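Local coordinates for thioredoxin-like fold domain-containing protein (Paracoccus denitrificans, PDB 3DML) that probably reduces or exchanges disulfides in the periplasm as a thioredoxin-like thiol-disulfide oxidoreductase serving chemotrophic sulfur oxidation, at residues Glu19-Phe25 and Thr79-Gly85; Arg35-Ile40 and Tyr95-Phe101; Glu69-Thr75 and Val87-Glu93. The contacts are given in a common frame with arbitrary orientation. Residue numbers count along the deposited sequence, not the author numbering.

Contact 1: Glu19-Phe25 and Thr79-Gly85; sequences ELRLLMF and TFVLMAG
Strands 20-25 and 79-84 run antiparallel, axes 4.5 Å apart at closest and N-to-C directions 157° apart, with extended backbones. Arg-21/Met-83, Leu-23/Val-81 and Phe-25/Thr-79 are hydrogen-bonded pairs; Leu-20/Ala-84, Leu-22/Leu-82 and Met-24/Phe-80 are non-hydrogen-bonded ones. Arg-21 N donates to Met-83 O at 3.1 Å, Met-83 N to Arg-21 O at 2.9 Å, Leu-23 N to Val-81 O at 2.8 Å, Val-81 N to Leu-23 O at 2.7 Å and Phe-25 N to Thr-79 O at 2.8 Å; Thr-79 N to Phe-25 O, 3.3 Å, is weak. Past the strands, positive-phi Gly-85 bonds Glu-19 O through N at 2.8 Å.

The Arg-21 side chain adds to this end: NH2 donates to Gly-85 O at 3.2 Å, and NE to water 1 at 3.0 Å.

Apolar side chains split by face. On one, Leu-23 CD1 meets Met-83 CG at 3.7 Å and Phe-25 CE2 meets Val-81 CG2 at 3.8 Å. On the other, Leu-22 CD1 lies 3.9 Å from Phe-80 CB, and all-trans selenomethionine Met-24 makes a Met-aromatic contact, SE 5.1 Å from the Phe-80 ring centroid.

This is the central antiparallel pair of the thioredoxin-fold sheet, flanked by strands 55-59 and 87-93, with helix 98-112 against Leu-20, Leu-22 and Leu-82.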
loop_
_atom_site.group_PDB
_atom_site.type_symbol
_atom_site.label_atom_id
_atom_site.label_comp_id
_atom_site.label_asym_id
_atom_site.label_seq_id
_atom_site.Cartn_x
_atom_site.Cartn_y
_atom_site.Cartn_z
ATOM N N GLU A 19 -13.663 4.333 4.392
ATOM C CA GLU A 19 -13.565 2.985 3.793
ATOM C C GLU A 19 -12.278 2.850 2.978
ATOM O O GLU A 19 -12.142 1.928 2.183
ATOM C CB GLU A 19 -14.782 2.697 2.922
ATOM C CG GLU A 19 -15.500 3.925 2.420
ATOM C CD GLU A 19 -14.620 4.846 1.614
ATOM O OE1 GLU A 19 -14.120 5.845 2.188
ATOM O OE2 GLU A 19 -14.424 4.567 0.409
ATOM N N LEU A 20 -11.331 3.762 3.191
ATOM C CA LEU A 20 -9.992 3.606 2.603
ATOM C C LEU A 20 -9.077 2.649 3.401
ATOM O O LEU A 20 -9.066 2.664 4.624
ATOM C CB LEU A 20 -9.314 4.972 2.459
ATOM C CG LEU A 20 -9.390 5.776 1.168
ATOM C CD1 LEU A 20 -10.730 5.726 0.498
ATOM C CD2 LEU A 20 -8.896 7.219 1.375
ATOM N N ARG A 21 -8.322 1.814 2.679
ATOM C CA ARG A 21 -7.283 0.952 3.243
ATOM C C ARG A 21 -6.112 0.924 2.269
ATOM O O ARG A 21 -6.327 0.974 1.064
ATOM C CB ARG A 21 -7.778 -0.490 3.391
ATOM C CG ARG A 21 -8.724 -0.764 4.544
ATOM C CD ARG A 21 -9.103 -2.232 4.536
ATOM N NE ARG A 21 -10.057 -2.540 3.462
ATOM C CZ ARG A 21 -10.217 -3.742 2.905
ATOM N NH1 ARG A 21 -9.483 -4.786 3.299
ATOM N NH2 ARG A 21 -11.116 -3.893 1.936
ATOM N N LEU A 22 -4.903 0.794 2.784
ATOM C CA LEU A 22 -3.734 0.611 1.931
ATOM C C LEU A 22 -3.230 -0.807 2.071
ATOM O O LEU A 22 -2.751 -1.194 3.135
ATOM C CB LEU A 22 -2.609 1.563 2.332
ATOM C CG LEU A 22 -1.447 1.719 1.352
ATOM C CD1 LEU A 22 -1.880 2.424 0.052
ATOM C CD2 LEU A 22 -0.424 2.569 2.048
ATOM N N LEU A 23 -3.329 -1.572 0.997
ATOM C CA LEU A 23 -2.781 -2.908 0.968
ATOM C C LEU A 23 -1.333 -2.829 0.558
ATOM O O LEU A 23 -0.994 -2.210 -0.467
ATOM C CB LEU A 23 -3.525 -3.768 -0.049
ATOM C CG LEU A 23 -5.009 -3.941 0.180
ATOM C CD1 LEU A 23 -5.560 -4.836 -0.932
ATOM C CD2 LEU A 23 -5.271 -4.546 1.551
HETATM N N MSE A 24 -0.483 -3.463 1.344
HETATM C CA MSE A 24 0.916 -3.541 1.012
HETATM C C MSE A 24 1.263 -4.981 0.671
HETATM O O MSE A 24 1.149 -5.870 1.525
HETATM C CB MSE A 24 1.752 -3.060 2.184
HETATM C CG MSE A 24 3.214 -3.306 1.962
HETATM SE SE MSE A 24 4.271 -2.808 3.496
HETATM C CE MSE A 24 5.954 -2.862 2.526
ATOM N N PHE A 25 1.681 -5.204 -0.571
ATOM C CA PHE A 25 2.028 -6.533 -1.040
ATOM C C PHE A 25 3.518 -6.773 -0.920
ATOM O O PHE A 25 4.323 -5.980 -1.420
ATOM C CB PHE A 25 1.536 -6.747 -2.478
ATOM C CG PHE A 25 0.054 -6.871 -2.575
ATOM C CD1 PHE A 25 -0.555 -8.124 -2.483
ATOM C CD2 PHE A 25 -0.746 -5.734 -2.721
ATOM C CE1 PHE A 25 -1.946 -8.236 -2.568
ATOM C CE2 PHE A 25 -2.132 -5.833 -2.804
ATOM C CZ PHE A 25 -2.748 -7.077 -2.721
ATOM N N THR A 79 4.225 -3.329 -3.463
ATOM C CA THR A 79 3.181 -2.562 -4.158
ATOM C C THR A 79 2.185 -2.127 -3.098
ATOM O O THR A 79 1.809 -2.927 -2.236
ATOM C CB THR A 79 2.464 -3.419 -5.232
ATOM O OG1 THR A 79 3.371 -3.673 -6.313
ATOM C CG2 THR A 79 1.218 -2.700 -5.797
ATOM N N PHE A 80 1.733 -0.888 -3.176
ATOM C CA PHE A 80 0.764 -0.378 -2.218
ATOM C C PHE A 80 -0.516 -0.076 -2.968
ATOM O O PHE A 80 -0.505 0.773 -3.848
ATOM C CB PHE A 80 1.279 0.901 -1.560
ATOM C CG PHE A 80 2.624 0.731 -0.888
ATOM C CD1 PHE A 80 2.686 0.341 0.457
ATOM C CD2 PHE A 80 3.804 0.949 -1.600
ATOM C CE1 PHE A 80 3.919 0.186 1.099
ATOM C CE2 PHE A 80 5.066 0.786 -0.980
ATOM C CZ PHE A 80 5.112 0.399 0.379
ATOM N N VAL A 81 -1.594 -0.784 -2.648
ATOM C CA VAL A 81 -2.838 -0.574 -3.369
ATOM C C VAL A 81 -3.826 0.154 -2.463
ATOM O O VAL A 81 -4.161 -0.328 -1.376
ATOM C CB VAL A 81 -3.476 -1.892 -3.861
ATOM C CG1 VAL A 81 -4.775 -1.585 -4.617
ATOM C CG2 VAL A 81 -2.504 -2.657 -4.771
ATOM N N LEU A 82 -4.282 1.311 -2.916
ATOM C CA LEU A 82 -5.294 2.042 -2.165
ATOM C C LEU A 82 -6.647 1.514 -2.594
ATOM O O LEU A 82 -7.031 1.619 -3.774
ATOM C CB LEU A 82 -5.188 3.552 -2.400
ATOM C CG LEU A 82 -6.158 4.373 -1.541
ATOM C CD1 LEU A 82 -5.714 4.406 -0.061
ATOM C CD2 LEU A 82 -6.313 5.780 -2.099
HETATM N N MSE A 83 -7.359 0.960 -1.619
HETATM C CA MSE A 83 -8.696 0.402 -1.805
HETATM C C MSE A 83 -9.714 1.377 -1.269
HETATM O O MSE A 83 -9.540 1.934 -0.182
HETATM C CB MSE A 83 -8.846 -0.883 -0.994
HETATM C CG MSE A 83 -7.780 -1.898 -1.202
HETATM SE SE MSE A 83 -7.833 -2.630 -3.019
HETATM C CE MSE A 83 -9.514 -3.584 -2.845
ATOM N N ALA A 84 -10.795 1.555 -2.013
ATOM C CA ALA A 84 -11.952 2.293 -1.515
ATOM C C ALA A 84 -13.034 1.237 -1.370
ATOM O O ALA A 84 -13.541 0.708 -2.365
ATOM C CB ALA A 84 -12.364 3.342 -2.496
ATOM N N GLY A 85 -13.355 0.894 -0.131
ATOM C CA GLY A 85 -14.230 -0.236 0.116
ATOM C C GLY A 85 -13.521 -1.473 -0.404
ATOM O O GLY A 85 -12.362 -1.715 -0.088
HETATM O O HOH W 1 -11.206 -0.334 1.772
#

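Contact 2: Arg35-Ile40 and Tyr95-Phe101; sequences RWDAEI and YPGEDFF
At the centre Trp-36, Tyr-95 and Phe-101 form an aromatic cluster. The indole (chi1 t, chi2 87°) turns its edge to two ring faces in T-shaped pairs: its five-membered ring lies 5.0 Å from the Tyr-95 centroid with planes at 87°, and 4.6 Å from that of Phe-101 at 69°. Trp-36 CB adds a CH-pi contact over the Tyr-95 face, 4.2 Å from its centroid.

Ile-40 (chi1 and chi2 m) fills in beside them, CG2 being 3.8 Å from Phe-101 CE2 and CG1 3.8 Å from Tyr-95 CE1; its CD1 meets Glu-98 CG at 3.6 Å.

Further out, Tyr-95 OH donates to Glu-39 OE1 at a short 2.5 Å. Water 3 joins Glu-39 OE1 (3.2 Å) to Glu-98 N (2.8 Å), and water 2 accepts a weak bond from Arg-35 NH1 while donating to Tyr-95 O at 2.8 Å.

Residues 35-39 are helical; Gly-97, with phi 145°, is the N-cap of the helix starting at Glu-98. Helix 31-39, beginning at the probable CxxC redox site as in thioredoxins, is thus held against the start of helix 98-112 on the sheet face carrying Phe-80, which Trp-36 and Phe-101 both touch, while Trp-36 reaches Val-55 and Arg-57 of strand 55-59.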
loop_
_atom_site.group_PDB
_atom_site.type_symbol
_atom_site.label_atom_id
_atom_site.label_comp_id
_atom_site.label_asym_id
_atom_site.label_seq_id
_atom_site.Cartn_x
_atom_site.Cartn_y
_atom_site.Cartn_z
ATOM N N ARG A 35 12.890 -2.150 3.854
ATOM C CA ARG A 35 13.159 -0.717 4.027
ATOM C C ARG A 35 11.928 0.080 4.406
ATOM O O ARG A 35 11.984 0.919 5.292
ATOM C CB ARG A 35 13.768 -0.091 2.786
ATOM C CG ARG A 35 15.209 -0.470 2.565
ATOM C CD ARG A 35 15.770 0.456 1.471
ATOM N NE ARG A 35 17.071 0.004 1.001
ATOM C CZ ARG A 35 17.719 0.570 -0.008
ATOM N NH1 ARG A 35 17.183 1.604 -0.641
ATOM N NH2 ARG A 35 18.897 0.099 -0.376
ATOM N N TRP A 36 10.805 -0.202 3.762
ATOM C CA TRP A 36 9.565 0.511 4.074
ATOM C C TRP A 36 9.125 0.174 5.502
ATOM O O TRP A 36 8.679 1.066 6.249
ATOM C CB TRP A 36 8.453 0.107 3.109
ATOM C CG TRP A 36 7.207 0.960 3.247
ATOM C CD1 TRP A 36 6.952 2.133 2.618
ATOM C CD2 TRP A 36 6.073 0.691 4.072
ATOM N NE1 TRP A 36 5.715 2.613 2.976
ATOM C CE2 TRP A 36 5.148 1.736 3.865
ATOM C CE3 TRP A 36 5.738 -0.346 4.950
ATOM C CZ2 TRP A 36 3.906 1.785 4.514
ATOM C CZ3 TRP A 36 4.481 -0.296 5.604
ATOM C CH2 TRP A 36 3.600 0.776 5.385
ATOM N N ASP A 37 9.221 -1.114 5.849
ATOM C CA ASP A 37 8.891 -1.591 7.217
ATOM C C ASP A 37 9.724 -0.892 8.294
ATOM O O ASP A 37 9.218 -0.600 9.364
ATOM C CB ASP A 37 9.055 -3.116 7.359
ATOM C CG ASP A 37 8.009 -3.911 6.589
ATOM O OD1 ASP A 37 6.920 -3.396 6.249
ATOM O OD2 ASP A 37 8.290 -5.090 6.305
ATOM N N ALA A 38 10.993 -0.618 8.014
ATOM C CA ALA A 38 11.858 0.088 8.955
ATOM C C ALA A 38 11.626 1.596 8.955
ATOM O O ALA A 38 11.750 2.241 9.998
ATOM C CB ALA A 38 13.321 -0.193 8.646
ATOM N N GLU A 39 11.324 2.167 7.790
ATOM C CA GLU A 39 11.348 3.615 7.633
ATOM C C GLU A 39 9.987 4.262 7.777
ATOM O O GLU A 39 9.847 5.273 8.485
ATOM C CB GLU A 39 11.949 4.008 6.282
ATOM C CG GLU A 39 13.422 3.709 6.219
ATOM C CD GLU A 39 14.032 3.793 4.836
ATOM O OE1 GLU A 39 13.424 4.363 3.884
ATOM O OE2 GLU A 39 15.171 3.283 4.722
ATOM N N ILE A 40 8.994 3.714 7.080
ATOM C CA ILE A 40 7.664 4.309 7.063
ATOM C C ILE A 40 6.730 3.633 8.083
ATOM O O ILE A 40 6.005 4.322 8.818
ATOM C CB ILE A 40 7.014 4.233 5.655
ATOM C CG1 ILE A 40 7.799 5.050 4.599
ATOM C CG2 ILE A 40 5.538 4.639 5.708
ATOM C CD1 ILE A 40 7.841 6.521 4.878
ATOM N N TYR A 95 9.283 1.490 -3.696
ATOM C CA TYR A 95 9.565 2.356 -2.566
ATOM C C TYR A 95 10.928 3.039 -2.771
ATOM O O TYR A 95 11.948 2.594 -2.237
ATOM C CB TYR A 95 9.493 1.581 -1.235
ATOM C CG TYR A 95 9.903 2.446 -0.059
ATOM C CD1 TYR A 95 9.248 3.653 0.202
ATOM C CD2 TYR A 95 10.964 2.063 0.781
ATOM C CE1 TYR A 95 9.636 4.482 1.277
ATOM C CE2 TYR A 95 11.355 2.877 1.867
ATOM C CZ TYR A 95 10.679 4.085 2.092
ATOM O OH TYR A 95 11.066 4.902 3.123
ATOM N N PRO A 96 10.950 4.106 -3.585
ATOM C CA PRO A 96 12.214 4.833 -3.813
ATOM C C PRO A 96 12.645 5.741 -2.653
ATOM O O PRO A 96 13.754 6.290 -2.683
ATOM C CB PRO A 96 11.945 5.660 -5.082
ATOM C CG PRO A 96 10.533 5.359 -5.507
ATOM C CD PRO A 96 9.833 4.663 -4.368
ATOM N N GLY A 97 11.816 5.862 -1.619
ATOM C CA GLY A 97 12.249 6.506 -0.381
ATOM C C GLY A 97 11.111 7.275 0.231
ATOM O O GLY A 97 10.068 7.423 -0.393
ATOM N N GLU A 98 11.322 7.791 1.445
ATOM C CA GLU A 98 10.244 8.390 2.214
ATOM C C GLU A 98 9.594 9.510 1.461
ATOM O O GLU A 98 8.371 9.589 1.434
ATOM C CB GLU A 98 10.733 8.933 3.570
ATOM C CG GLU A 98 11.140 7.849 4.549
ATOM C CD GLU A 98 11.655 8.395 5.876
ATOM O OE1 GLU A 98 12.178 9.531 5.905
ATOM O OE2 GLU A 98 11.557 7.668 6.893
ATOM N N ASP A 99 10.423 10.358 0.839
ATOM C CA ASP A 99 9.932 11.580 0.219
ATOM C C ASP A 99 9.155 11.297 -1.058
ATOM O O ASP A 99 8.509 12.168 -1.620
ATOM C CB ASP A 99 11.106 12.529 -0.079
ATOM C CG ASP A 99 11.730 13.108 1.181
ATOM O OD1 ASP A 99 11.427 12.590 2.286
ATOM O OD2 ASP A 99 12.537 14.080 1.052
ATOM N N PHE A 100 9.262 10.081 -1.544
ATOM C CA PHE A 100 8.490 9.681 -2.715
ATOM C C PHE A 100 7.155 9.114 -2.263
ATOM O O PHE A 100 6.114 9.448 -2.809
ATOM C CB PHE A 100 9.306 8.694 -3.527
ATOM C CG PHE A 100 10.439 9.365 -4.232
ATOM C CD1 PHE A 100 10.296 9.779 -5.555
ATOM C CD2 PHE A 100 11.607 9.684 -3.534
ATOM C CE1 PHE A 100 11.327 10.455 -6.197
ATOM C CE2 PHE A 100 12.650 10.354 -4.164
ATOM C CZ PHE A 100 12.502 10.748 -5.499
ATOM N N PHE A 101 7.195 8.344 -1.197
ATOM C CA PHE A 101 6.011 7.667 -0.676
ATOM C C PHE A 101 4.910 8.626 -0.277
ATOM O O PHE A 101 3.794 8.514 -0.748
ATOM C CB PHE A 101 6.398 6.728 0.488
ATOM C CG PHE A 101 5.224 5.974 1.050
ATOM C CD1 PHE A 101 4.689 4.870 0.371
ATOM C CD2 PHE A 101 4.606 6.417 2.210
ATOM C CE1 PHE A 101 3.575 4.169 0.904
ATOM C CE2 PHE A 101 3.505 5.735 2.743
ATOM C CZ PHE A 101 2.988 4.625 2.082
HETATM O O HOH W 2 14.261 3.151 -0.679
HETATM O O HOH W 3 13.825 7.229 2.598
HETATM O O HOH W 4 12.084 7.052 9.190
#

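Contact 3: Glu69-Thr75 and Val87-Glu93; sequences ELARPVT and VESGRLE
Residues 69-75 form an irregular segment that passes alongside strand 87-93, joined to it by one backbone bridge and then by side chains. At Glu-69 the chain is extended and bridges Val-87, CA to CA 4.7 Å, with Glu-88 N donating to Glu-69 O at 2.9 Å. Leu-70, also extended, sets its CB 3.7 Å from Glu-88 OE1 and its side chain on Met-83. Ala-71 turns (phi/psi -73/-30) so that its N donates to Glu-88 OE1 at 2.8 Å.

Arg-72 (chi1 p, chi2 and chi3 t) works at both ends. Its carbonyl O accepts from Arg-91 NH2 at 2.7 Å; its guanidinium lies flat on that of Arg-91, centres 4.3 Å apart and planes at 26°, and makes a salt bridge to Glu-93, NH1 to OE2 at 3.0 Å. Pro-73 O accepts from Arg-91 NH1 at 3.1 Å. Val-74 CA passes 4.0 Å from Arg-91 NH1, and Thr-75 N reaches Glu-93 OE2 through water 5, 3.0 Å and 2.5 Å away.

Within the strand, Glu-88 holds the Arg-91 guanidinium in a bidentate pair, NE to OE2 at 2.8 Å and NH2 to OE1 at 2.9 Å, across the classic beta bulge that Ser-89 and Gly-90 form opposite Leu-82. The stacked arginines are balanced by two glutamates in a surface salt-bridge network, and Arg-91 ties the loop to the edge strand by donating to Arg-72 O and Pro-73 O.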
loop_
_atom_site.group_PDB
_atom_site.type_symbol
_atom_site.label_atom_id
_atom_site.label_comp_id
_atom_site.label_asym_id
_atom_site.label_seq_id
_atom_site.Cartn_x
_atom_site.Cartn_y
_atom_site.Cartn_z
ATOM N N GLU A 69 -11.314 -6.533 -4.854
ATOM C CA GLU A 69 -11.257 -6.419 -6.315
ATOM C C GLU A 69 -10.092 -5.514 -6.750
ATOM O O GLU A 69 -10.135 -4.297 -6.532
ATOM C CB GLU A 69 -12.571 -5.852 -6.865
ATOM C CG GLU A 69 -13.829 -6.479 -6.257
ATOM C CD GLU A 69 -14.079 -7.876 -6.785
ATOM O OE1 GLU A 69 -13.772 -8.131 -7.966
ATOM O OE2 GLU A 69 -14.593 -8.724 -6.022
ATOM N N LEU A 70 -9.066 -6.117 -7.341
ATOM C CA LEU A 70 -7.954 -5.357 -7.912
ATOM C C LEU A 70 -8.123 -5.066 -9.403
ATOM O O LEU A 70 -8.691 -5.886 -10.147
ATOM C CB LEU A 70 -6.628 -6.099 -7.724
ATOM C CG LEU A 70 -6.162 -6.463 -6.308
ATOM C CD1 LEU A 70 -4.786 -7.098 -6.345
ATOM C CD2 LEU A 70 -6.138 -5.244 -5.394
ATOM N N ALA A 71 -7.539 -3.948 -9.846
ATOM C CA ALA A 71 -7.613 -3.543 -11.265
ATOM C C ALA A 71 -6.729 -4.439 -12.164
ATOM O O ALA A 71 -6.992 -4.613 -13.360
ATOM C CB ALA A 71 -7.187 -2.103 -11.394
ATOM N N ARG A 72 -5.641 -4.961 -11.594
ATOM C CA ARG A 72 -4.711 -5.804 -12.313
ATOM C C ARG A 72 -3.906 -6.575 -11.274
ATOM O O ARG A 72 -3.933 -6.207 -10.098
ATOM C CB ARG A 72 -3.805 -4.964 -13.229
ATOM C CG ARG A 72 -3.093 -3.806 -12.551
ATOM C CD ARG A 72 -2.227 -3.085 -13.606
ATOM N NE ARG A 72 -1.541 -1.912 -13.075
ATOM C CZ ARG A 72 -0.266 -1.887 -12.691
ATOM N NH1 ARG A 72 0.485 -2.990 -12.725
ATOM N NH2 ARG A 72 0.253 -0.752 -12.241
ATOM N N PRO A 73 -3.230 -7.667 -11.692
ATOM C CA PRO A 73 -2.461 -8.444 -10.718
ATOM C C PRO A 73 -1.342 -7.637 -10.053
ATOM O O PRO A 73 -0.900 -6.608 -10.583
ATOM C CB PRO A 73 -1.860 -9.586 -11.540
ATOM C CG PRO A 73 -2.254 -9.392 -12.948
ATOM C CD PRO A 73 -3.272 -8.303 -13.027
ATOM N N VAL A 74 -0.920 -8.081 -8.880
ATOM C CA VAL A 74 0.284 -7.500 -8.262
ATOM C C VAL A 74 1.496 -8.254 -8.815
ATOM O O VAL A 74 1.583 -9.474 -8.660
ATOM C CB VAL A 74 0.272 -7.641 -6.735
ATOM C CG1 VAL A 74 1.576 -7.108 -6.134
ATOM C CG2 VAL A 74 -0.917 -6.875 -6.176
ATOM N N THR A 75 2.425 -7.533 -9.441
ATOM C CA THR A 75 3.544 -8.183 -10.102
ATOM C C THR A 75 4.906 -7.701 -9.571
ATOM O O THR A 75 5.967 -8.201 -10.011
ATOM C CB THR A 75 3.459 -7.955 -11.616
ATOM O OG1 THR A 75 3.326 -6.551 -11.866
ATOM C CG2 THR A 75 2.211 -8.674 -12.193
ATOM N N VAL A 87 -12.664 -2.192 -3.511
ATOM C CA VAL A 87 -12.207 -2.015 -4.893
ATOM C C VAL A 87 -11.006 -1.082 -4.993
ATOM O O VAL A 87 -10.959 -0.017 -4.369
ATOM C CB VAL A 87 -13.352 -1.571 -5.862
ATOM C CG1 VAL A 87 -13.779 -0.125 -5.629
ATOM C CG2 VAL A 87 -12.927 -1.754 -7.300
ATOM N N GLU A 88 -10.029 -1.504 -5.786
ATOM C CA GLU A 88 -8.835 -0.722 -5.987
ATOM C C GLU A 88 -9.194 0.656 -6.532
ATOM O O GLU A 88 -9.927 0.767 -7.530
ATOM C CB GLU A 88 -7.900 -1.412 -6.965
ATOM C CG GLU A 88 -6.700 -0.528 -7.363
ATOM C CD GLU A 88 -5.577 -1.309 -8.021
ATOM O OE1 GLU A 88 -5.713 -2.538 -8.195
ATOM O OE2 GLU A 88 -4.544 -0.688 -8.346
ATOM N N SER A 89 -8.652 1.687 -5.887
ATOM C CA SER A 89 -8.783 3.058 -6.383
ATOM C C SER A 89 -7.525 3.457 -7.159
ATOM O O SER A 89 -7.604 4.113 -8.198
ATOM C CB SER A 89 -9.039 4.033 -5.213
ATOM O OG SER A 89 -9.052 5.382 -5.662
ATOM N N GLY A 90 -6.354 3.070 -6.657
ATOM C CA GLY A 90 -5.106 3.401 -7.342
ATOM C C GLY A 90 -4.001 2.654 -6.638
ATOM O O GLY A 90 -4.254 1.995 -5.633
ATOM N N ARG A 91 -2.780 2.749 -7.158
ATOM C CA ARG A 91 -1.662 2.041 -6.539
ATOM C C ARG A 91 -0.341 2.753 -6.757
ATOM O O ARG A 91 -0.191 3.553 -7.684
ATOM C CB ARG A 91 -1.574 0.586 -7.061
ATOM C CG ARG A 91 -1.122 0.459 -8.515
ATOM C CD ARG A 91 -0.840 -1.023 -8.850
ATOM N NE ARG A 91 -2.050 -1.851 -8.775
ATOM C CZ ARG A 91 -2.075 -3.168 -9.014
ATOM N NH1 ARG A 91 -0.946 -3.811 -9.307
ATOM N NH2 ARG A 91 -3.222 -3.838 -8.920
ATOM N N LEU A 92 0.596 2.469 -5.866
ATOM C CA LEU A 92 1.980 2.887 -6.002
ATOM C C LEU A 92 2.814 1.616 -6.068
ATOM O O LEU A 92 2.679 0.740 -5.208
ATOM C CB LEU A 92 2.436 3.600 -4.741
ATOM C CG LEU A 92 1.765 4.820 -4.182
ATOM C CD1 LEU A 92 2.605 5.235 -2.966
ATOM C CD2 LEU A 92 1.799 5.855 -5.288
ATOM N N GLU A 93 3.695 1.508 -7.057
ATOM C CA GLU A 93 4.568 0.344 -7.116
ATOM C C GLU A 93 5.991 0.786 -6.790
ATOM O O GLU A 93 6.519 1.698 -7.426
ATOM C CB GLU A 93 4.482 -0.347 -8.490
ATOM C CG GLU A 93 3.035 -0.825 -8.823
ATOM C CD GLU A 93 2.912 -1.480 -10.202
ATOM O OE1 GLU A 93 3.432 -0.899 -11.173
ATOM O OE2 GLU A 93 2.244 -2.552 -10.329
HETATM O O HOH W 5 2.319 -4.573 -8.779
#

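Contact 1 is the core on which the other two build. Strand 79-84 joins it to contact 3, centres about 8 Å apart: Phe-80 N lies 2.8 Å from Leu-92 O and Leu-82 O 2.7 Å from Ser-89 N, both probable hydrogen bonds. Contact 2, about 16 Å from contact 1 between centres, meets it at Trp-36: Met-24 SE lies 3.2 Å from Trp-36 CE3 and Phe-80 CZ 3.4 Å from Trp-36 CD1. Contacts 2 and 3, about 19 Å apart, touch at Phe-101 CD1 and Leu-92 CD1, 4.0 Å. Met-24 also touches the Cys-30/Cys-33 pair, the probable redox site, reduced here and disulfide-bonded in another structure; Trp-36 lies near it.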